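PDB 2OKM: collagen adhesin from Enterococcus faecalis, which probably binds collagen as a cell-wall-anchored surface adhesin, this chain being its collagen-binding subdomain, the N2 region. Local coordinates for residues Y4-K9 against Y128-Q133; L24-N29 against L90-D95. One frame throughout, in Å; residues are numbered along the deposited sequence.

Contact 1: residues Y4-K9 against Y128-Q133. With SO4 (sulfate ion), chain B.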
loop_
_atom_site.group_PDB
_atom_site.type_symbol
_atom_site.label_atom_id
_atom_site.label_comp_id
_atom_site.label_asym_id
_atom_site.label_seq_id
_atom_site.Cartn_x
_atom_site.Cartn_y
_atom_site.Cartn_z
ATOM N N TYR A 4 -11.482 -11.178 0.484
ATOM C CA TYR A 4 -10.513 -10.384 -0.268
ATOM C C TYR A 4 -9.176 -11.104 -0.369
ATOM O O TYR A 4 -8.889 -12.014 0.404
ATOM C CB TYR A 4 -10.260 -9.046 0.438
ATOM C CG TYR A 4 -11.439 -8.107 0.507
ATOM C CD1 TYR A 4 -11.842 -7.380 -0.611
ATOM C CD2 TYR A 4 -12.145 -7.932 1.699
ATOM C CE1 TYR A 4 -12.919 -6.499 -0.548
ATOM C CE2 TYR A 4 -13.225 -7.052 1.774
ATOM C CZ TYR A 4 -13.604 -6.340 0.649
ATOM O OH TYR A 4 -14.665 -5.466 0.716
ATOM N N PRO A 5 -8.344 -10.722 -1.349
ATOM C CA PRO A 5 -7.051 -11.406 -1.418
ATOM C C PRO A 5 -6.257 -10.874 -0.228
ATOM O O PRO A 5 -6.662 -9.882 0.384
ATOM C CB PRO A 5 -6.473 -10.934 -2.751
ATOM C CG PRO A 5 -7.110 -9.594 -2.952
ATOM C CD PRO A 5 -8.531 -9.809 -2.488
ATOM N N PHE A 6 -5.152 -11.525 0.116
ATOM C CA PHE A 6 -4.349 -11.044 1.230
ATOM C C PHE A 6 -3.874 -9.636 0.904
ATOM O O PHE A 6 -3.742 -8.792 1.787
ATOM C CB PHE A 6 -3.132 -11.931 1.465
ATOM C CG PHE A 6 -2.283 -11.473 2.610
ATOM C CD1 PHE A 6 -2.669 -11.724 3.921
ATOM C CD2 PHE A 6 -1.133 -10.727 2.379
ATOM C CE1 PHE A 6 -1.919 -11.236 4.991
ATOM C CE2 PHE A 6 -0.377 -10.234 3.442
ATOM C CZ PHE A 6 -0.773 -10.489 4.749
ATOM N N PHE A 7 -3.600 -9.394 -0.373
ATOM C CA PHE A 7 -3.154 -8.078 -0.794
ATOM C C PHE A 7 -3.585 -7.704 -2.196
ATOM O O PHE A 7 -3.563 -8.520 -3.117
ATOM C CB PHE A 7 -1.627 -7.959 -0.718
ATOM C CG PHE A 7 -1.107 -6.628 -1.200
ATOM C CD1 PHE A 7 -0.721 -6.448 -2.524
ATOM C CD2 PHE A 7 -1.073 -5.537 -0.340
ATOM C CE1 PHE A 7 -0.312 -5.194 -2.987
ATOM C CE2 PHE A 7 -0.668 -4.282 -0.788
ATOM C CZ PHE A 7 -0.287 -4.111 -2.115
ATOM N N TYR A 8 -3.998 -6.453 -2.343
ATOM C CA TYR A 8 -4.357 -5.938 -3.644
ATOM C C TYR A 8 -4.186 -4.438 -3.644
ATOM O O TYR A 8 -4.211 -3.783 -2.595
ATOM C CB TYR A 8 -5.779 -6.339 -4.068
ATOM C CG TYR A 8 -6.918 -5.643 -3.371
ATOM C CD1 TYR A 8 -7.414 -6.116 -2.158
ATOM C CD2 TYR A 8 -7.548 -4.544 -3.959
ATOM C CE1 TYR A 8 -8.513 -5.517 -1.553
ATOM C CE2 TYR A 8 -8.645 -3.940 -3.361
ATOM C CZ TYR A 8 -9.123 -4.434 -2.161
ATOM O OH TYR A 8 -10.222 -3.850 -1.580
ATOM N N LYS A 9 -4.007 -3.901 -4.839
ATOM C CA LYS A 9 -3.790 -2.487 -5.002
ATOM C C LYS A 9 -4.652 -1.913 -6.115
ATOM O O LYS A 9 -4.762 -2.502 -7.197
ATOM C CB LYS A 9 -2.319 -2.287 -5.314
ATOM C CG LYS A 9 -1.942 -0.901 -5.634
ATOM C CD LYS A 9 -0.494 -0.912 -5.966
ATOM C CE LYS A 9 -0.231 0.264 -6.780
ATOM N NZ LYS A 9 -0.498 1.490 -5.999
ATOM N N TYR A 128 5.061 -12.345 2.019
ATOM C CA TYR A 128 4.351 -12.548 3.278
ATOM C C TYR A 128 4.177 -14.040 3.545
ATOM O O TYR A 128 4.402 -14.863 2.659
ATOM C CB TYR A 128 2.985 -11.845 3.241
ATOM C CG TYR A 128 2.000 -12.398 2.232
ATOM C CD1 TYR A 128 1.146 -13.450 2.561
ATOM C CD2 TYR A 128 1.902 -11.847 0.954
ATOM C CE1 TYR A 128 0.213 -13.934 1.641
ATOM C CE2 TYR A 128 0.977 -12.324 0.029
ATOM C CZ TYR A 128 0.135 -13.365 0.380
ATOM O OH TYR A 128 -0.791 -13.826 -0.529
ATOM N N GLN A 129 3.791 -14.390 4.768
ATOM C CA GLN A 129 3.594 -15.793 5.115
ATOM C C GLN A 129 2.466 -15.948 6.126
ATOM O O GLN A 129 2.447 -15.276 7.157
ATOM C CB GLN A 129 4.886 -16.394 5.679
ATOM C CG GLN A 129 4.805 -17.897 5.935
ATOM C CD GLN A 129 6.152 -18.521 6.261
ATOM O OE1 GLN A 129 6.250 -19.729 6.471
ATOM N NE2 GLN A 129 7.195 -17.700 6.301
ATOM N N LEU A 130 1.530 -16.839 5.818
ATOM C CA LEU A 130 0.391 -17.091 6.691
ATOM C C LEU A 130 0.605 -18.348 7.525
ATOM O O LEU A 130 1.570 -19.087 7.320
ATOM C CB LEU A 130 -0.883 -17.247 5.860
ATOM C CG LEU A 130 -1.197 -16.113 4.880
ATOM C CD1 LEU A 130 -2.530 -16.389 4.201
ATOM C CD2 LEU A 130 -1.237 -14.784 5.616
ATOM N N ASN A 131 -0.305 -18.583 8.464
ATOM C CA ASN A 131 -0.237 -19.748 9.338
ATOM C C ASN A 131 -0.326 -21.065 8.580
ATOM O O ASN A 131 -1.091 -21.196 7.621
ATOM C CB ASN A 131 -1.359 -19.691 10.378
ATOM C CG ASN A 131 -0.903 -19.113 11.699
ATOM O OD1 ASN A 131 -1.717 -18.819 12.573
ATOM N ND2 ASN A 131 0.407 -18.961 11.859
ATOM N N ASN A 132 0.460 -22.039 9.027
ATOM C CA ASN A 132 0.484 -23.362 8.419
ATOM C C ASN A 132 0.674 -23.282 6.910
ATOM O O ASN A 132 0.126 -24.092 6.161
ATOM C CB ASN A 132 -0.807 -24.108 8.748
ATOM N N GLN A 133 1.452 -22.300 6.467
ATOM C CA GLN A 133 1.710 -22.128 5.044
ATOM C C GLN A 133 3.132 -21.692 4.745
ATOM O O GLN A 133 3.807 -21.105 5.590
ATOM C CB GLN A 133 0.750 -21.102 4.440
ATOM C CG GLN A 133 -0.677 -21.586 4.340
ATOM C CD GLN A 133 -1.439 -20.896 3.232
ATOM O OE1 GLN A 133 -2.540 -21.311 2.878
ATOM N NE2 GLN A 133 -0.858 -19.837 2.677
HETATM S S SO4 B . -5.245 -14.582 -2.354
HETATM O O1 SO4 B . -6.715 -14.457 -2.369
HETATM O O2 SO4 B . -4.856 -16.004 -2.382
HETATM O O3 SO4 B . -4.691 -13.893 -3.534
HETATM O O4 SO4 B . -4.710 -13.958 -1.133
#

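Contact 2: residues L24-N29 against L90-D95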
loop_
_atom_site.group_PDB
_atom_site.type_symbol
_atom_site.label_atom_id
_atom_site.label_comp_id
_atom_site.label_asym_id
_atom_site.label_seq_id
_atom_site.Cartn_x
_atom_site.Cartn_y
_atom_site.Cartn_z
ATOM N N LEU A 24 -3.246 0.665 -0.962
ATOM C CA LEU A 24 -2.584 -0.613 -0.735
ATOM C C LEU A 24 -3.472 -1.279 0.311
ATOM O O LEU A 24 -3.552 -0.823 1.448
ATOM C CB LEU A 24 -1.169 -0.404 -0.189
ATOM C CG LEU A 24 -0.270 0.513 -1.026
ATOM C CD1 LEU A 24 1.092 0.584 -0.363
ATOM C CD2 LEU A 24 -0.139 -0.004 -2.458
ATOM N N ASN A 25 -4.153 -2.348 -0.088
ATOM C CA ASN A 25 -5.078 -3.053 0.798
ATOM C C ASN A 25 -4.440 -4.304 1.360
ATOM O O ASN A 25 -4.328 -5.323 0.684
ATOM C CB ASN A 25 -6.338 -3.382 0.014
ATOM C CG ASN A 25 -7.040 -2.133 -0.470
ATOM O OD1 ASN A 25 -7.708 -1.449 0.304
ATOM N ND2 ASN A 25 -6.869 -1.814 -1.746
ATOM N N VAL A 26 -4.040 -4.213 2.622
ATOM C CA VAL A 26 -3.337 -5.296 3.282
ATOM C C VAL A 26 -4.105 -6.088 4.334
ATOM O O VAL A 26 -4.574 -5.533 5.330
ATOM C CB VAL A 26 -2.053 -4.739 3.944
ATOM C CG1 VAL A 26 -1.196 -5.878 4.482
ATOM C CG2 VAL A 26 -1.283 -3.888 2.938
ATOM N N ASN A 27 -4.218 -7.393 4.099
ATOM C CA ASN A 27 -4.864 -8.310 5.032
ATOM C C ASN A 27 -6.253 -7.851 5.489
ATOM O O ASN A 27 -6.546 -7.837 6.683
ATOM C CB ASN A 27 -3.926 -8.490 6.235
ATOM C CG ASN A 27 -4.306 -9.660 7.115
ATOM O OD1 ASN A 27 -4.918 -10.627 6.659
ATOM N ND2 ASN A 27 -3.919 -9.589 8.384
ATOM N N LEU A 28 -7.113 -7.493 4.537
ATOM C CA LEU A 28 -8.455 -7.029 4.878
ATOM C C LEU A 28 -9.272 -8.066 5.648
ATOM O O LEU A 28 -10.159 -7.708 6.426
ATOM C CB LEU A 28 -9.210 -6.587 3.616
ATOM C CG LEU A 28 -8.977 -5.138 3.158
ATOM C CD1 LEU A 28 -7.498 -4.857 3.005
ATOM C CD2 LEU A 28 -9.715 -4.892 1.850
ATOM N N ASN A 29 -8.976 -9.346 5.448
ATOM C CA ASN A 29 -9.713 -10.381 6.170
ATOM C C ASN A 29 -9.128 -10.656 7.545
ATOM O O ASN A 29 -9.576 -11.552 8.258
ATOM C CB ASN A 29 -9.789 -11.665 5.354
ATOM C CG ASN A 29 -10.762 -11.549 4.200
ATOM O OD1 ASN A 29 -10.366 -11.329 3.064
ATOM N ND2 ASN A 29 -12.053 -11.673 4.500
ATOM N N LEU A 90 7.826 -0.814 1.670
ATOM C CA LEU A 90 7.042 -0.665 2.886
ATOM C C LEU A 90 6.927 -2.000 3.607
ATOM O O LEU A 90 6.509 -2.999 3.021
ATOM C CB LEU A 90 5.650 -0.126 2.540
ATOM C CG LEU A 90 4.638 0.058 3.677
ATOM C CD1 LEU A 90 5.196 0.995 4.734
ATOM C CD2 LEU A 90 3.340 0.616 3.101
ATOM N N ARG A 91 7.306 -2.008 4.880
ATOM C CA ARG A 91 7.251 -3.218 5.689
ATOM C C ARG A 91 6.321 -3.058 6.885
ATOM O O ARG A 91 6.288 -2.004 7.518
ATOM C CB ARG A 91 8.654 -3.561 6.184
ATOM C CG ARG A 91 8.702 -4.686 7.189
ATOM C CD ARG A 91 10.143 -4.992 7.560
ATOM N NE ARG A 91 10.993 -5.312 6.412
ATOM C CZ ARG A 91 11.390 -6.540 6.095
ATOM N NH1 ARG A 91 11.004 -7.560 6.838
ATOM N NH2 ARG A 91 12.202 -6.751 5.061
ATOM N N PHE A 92 5.553 -4.107 7.165
ATOM C CA PHE A 92 4.637 -4.145 8.304
ATOM C C PHE A 92 5.204 -5.224 9.214
ATOM O O PHE A 92 5.352 -6.378 8.796
ATOM C CB PHE A 92 3.229 -4.561 7.868
ATOM C CG PHE A 92 2.593 -3.627 6.881
ATOM C CD1 PHE A 92 1.729 -2.626 7.309
ATOM C CD2 PHE A 92 2.864 -3.749 5.523
ATOM C CE1 PHE A 92 1.140 -1.757 6.397
ATOM C CE2 PHE A 92 2.280 -2.884 4.601
ATOM C CZ PHE A 92 1.418 -1.887 5.038
ATOM N N TYR A 93 5.538 -4.858 10.448
ATOM C CA TYR A 93 6.097 -5.833 11.376
ATOM C C TYR A 93 5.062 -6.878 11.787
ATOM O O TYR A 93 3.885 -6.575 11.973
ATOM C CB TYR A 93 6.666 -5.132 12.613
ATOM C CG TYR A 93 7.747 -4.115 12.302
ATOM C CD1 TYR A 93 8.705 -4.361 11.318
ATOM C CD2 TYR A 93 7.827 -2.916 13.012
ATOM C CE1 TYR A 93 9.717 -3.437 11.046
ATOM C CE2 TYR A 93 8.837 -1.986 12.747
ATOM C CZ TYR A 93 9.774 -2.254 11.765
ATOM O OH TYR A 93 10.767 -1.338 11.493
ATOM N N ARG A 94 5.531 -8.111 11.925
ATOM C CA ARG A 94 4.697 -9.253 12.276
ATOM C C ARG A 94 3.678 -9.047 13.396
ATOM O O ARG A 94 2.473 -9.197 13.186
ATOM C CB ARG A 94 5.606 -10.436 12.631
ATOM C CG ARG A 94 4.941 -11.807 12.662
ATOM C CD ARG A 94 4.054 -12.014 13.878
ATOM N NE ARG A 94 3.603 -13.403 13.987
ATOM C CZ ARG A 94 4.251 -14.356 14.648
ATOM N NH1 ARG A 94 5.389 -14.082 15.273
ATOM N NH2 ARG A 94 3.759 -15.590 14.687
ATOM N N ASP A 95 4.157 -8.710 14.589
ATOM C CA ASP A 95 3.264 -8.569 15.730
ATOM C C ASP A 95 2.006 -7.732 15.564
ATOM O O ASP A 95 0.903 -8.222 15.816
ATOM C CB ASP A 95 4.035 -8.082 16.960
ATOM C CG ASP A 95 4.656 -9.222 17.736
ATOM O OD1 ASP A 95 5.019 -9.011 18.912
ATOM O OD2 ASP A 95 4.779 -10.328 17.167
#

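Contact 1: residues Y4-K9 against Y128-Q133
Phe6 and Tyr128 lay their rings face to face. The ring centres are 4.0 Å apart and the planes tilt by 23°, so this is an imperfectly parallel stack. It is also offset. Phe6 CD2 sits over the middle of the Tyr128 ring, while Tyr128 CD1 lies above the Phe6 face toward its rim. The closest atoms are Phe6 CE2 and Tyr128 CG, 3.4 Å apart. The Phe6 ring extends away from its own backbone N (chi1 -180°), and the two side chains come in from opposing directions and overlap.

A leucine methyl adds to the stack. Leu130 CD2 lies 3.7 Å from Phe6 CE1, oblique to the ring. The contact lies near one end of the beta sandwich of this collagen-binding domain. Residues 4-9 lead into the first strand of one sheet. Residues 128-133 run from the end of strand 119-128, in the other sheet, into the loop before strand 136-145, with a type II turn from Leu130 to Gln133. Ile37 also packs on Phe6.

The polar interactions lie beside the rings. A sulfate ion, probably from the crystallisation liquor, accepts a nearly straight hydrogen bond from Phe6 N to its O4, 2.8 Å long with an N-H...O angle of 167°. Tyr128 OH is 4.0 Å from that same O4 and makes a weak hydrogen bond to Glu138.

Contact 2: residues L24-N29 against L90-D95
Val26 meets the far end of the Phe92 ring with one methyl. Its CG2 lies 4.0 Å from Phe92 CZ and 4.1 Å from Phe92 CE2. The methyl approaches the ring obliquely, and the two side chains cross at a slant. In Val26 the first torsion (chi1 -172°) places CG1 anti to the backbone N. That leaves CG2 anti to the carbonyl carbon, as the branch that reaches the ring.

Leu24 and Leu90 form the second pair, where one methyl meets another. Leu24 CD1 is 4.1 Å from Leu90 CD2. Leu90 extends away from its backbone N (chi1 178°), which carries CD2 out to Leu24.

Both pairs bridge the two sheets of a beta sandwich. Strand 19-26 supplies Leu24 and Val26 from one sheet, and strand 87-92 supplies Leu90 and Phe92 from the other. The backbones stay well apart: Val26 CA and Phe92 CA are 9.5 Å from each other, and Leu24 CA and Leu90 CA 10.3 Å. Side chains from both layers meet between them.

All four residues are buried. The Phe92 ring also meets the rings of Phe72 and Phe102, while Ile37 touches both Phe92 and Val26. Phe7, from the neighbouring strand 7-12, packs on Leu24 and Val26.

Overall arrangement
Contact 2 belongs to the core, with its centre about 8 Å from the centre of the chain. Contact 1 is partly buried, about 14 Å out, and a sulfate lies beside it. Contact 2 joins strands of the two sheets; contact 1 joins the loop leading into strand 7-12 to the end of strand 119-128 and the loop after it. Both are apolar, but contact 1 rests mainly on a ring stack, with one leucine methyl added, and contact 2 on methyl groups meeting each other and a ring. The contacts also touch: Phe6 O and Asn27 N are 2.7 Å apart, a probable hydrogen bond. In sequence, both segments of contact 2 fall between those of contact 1.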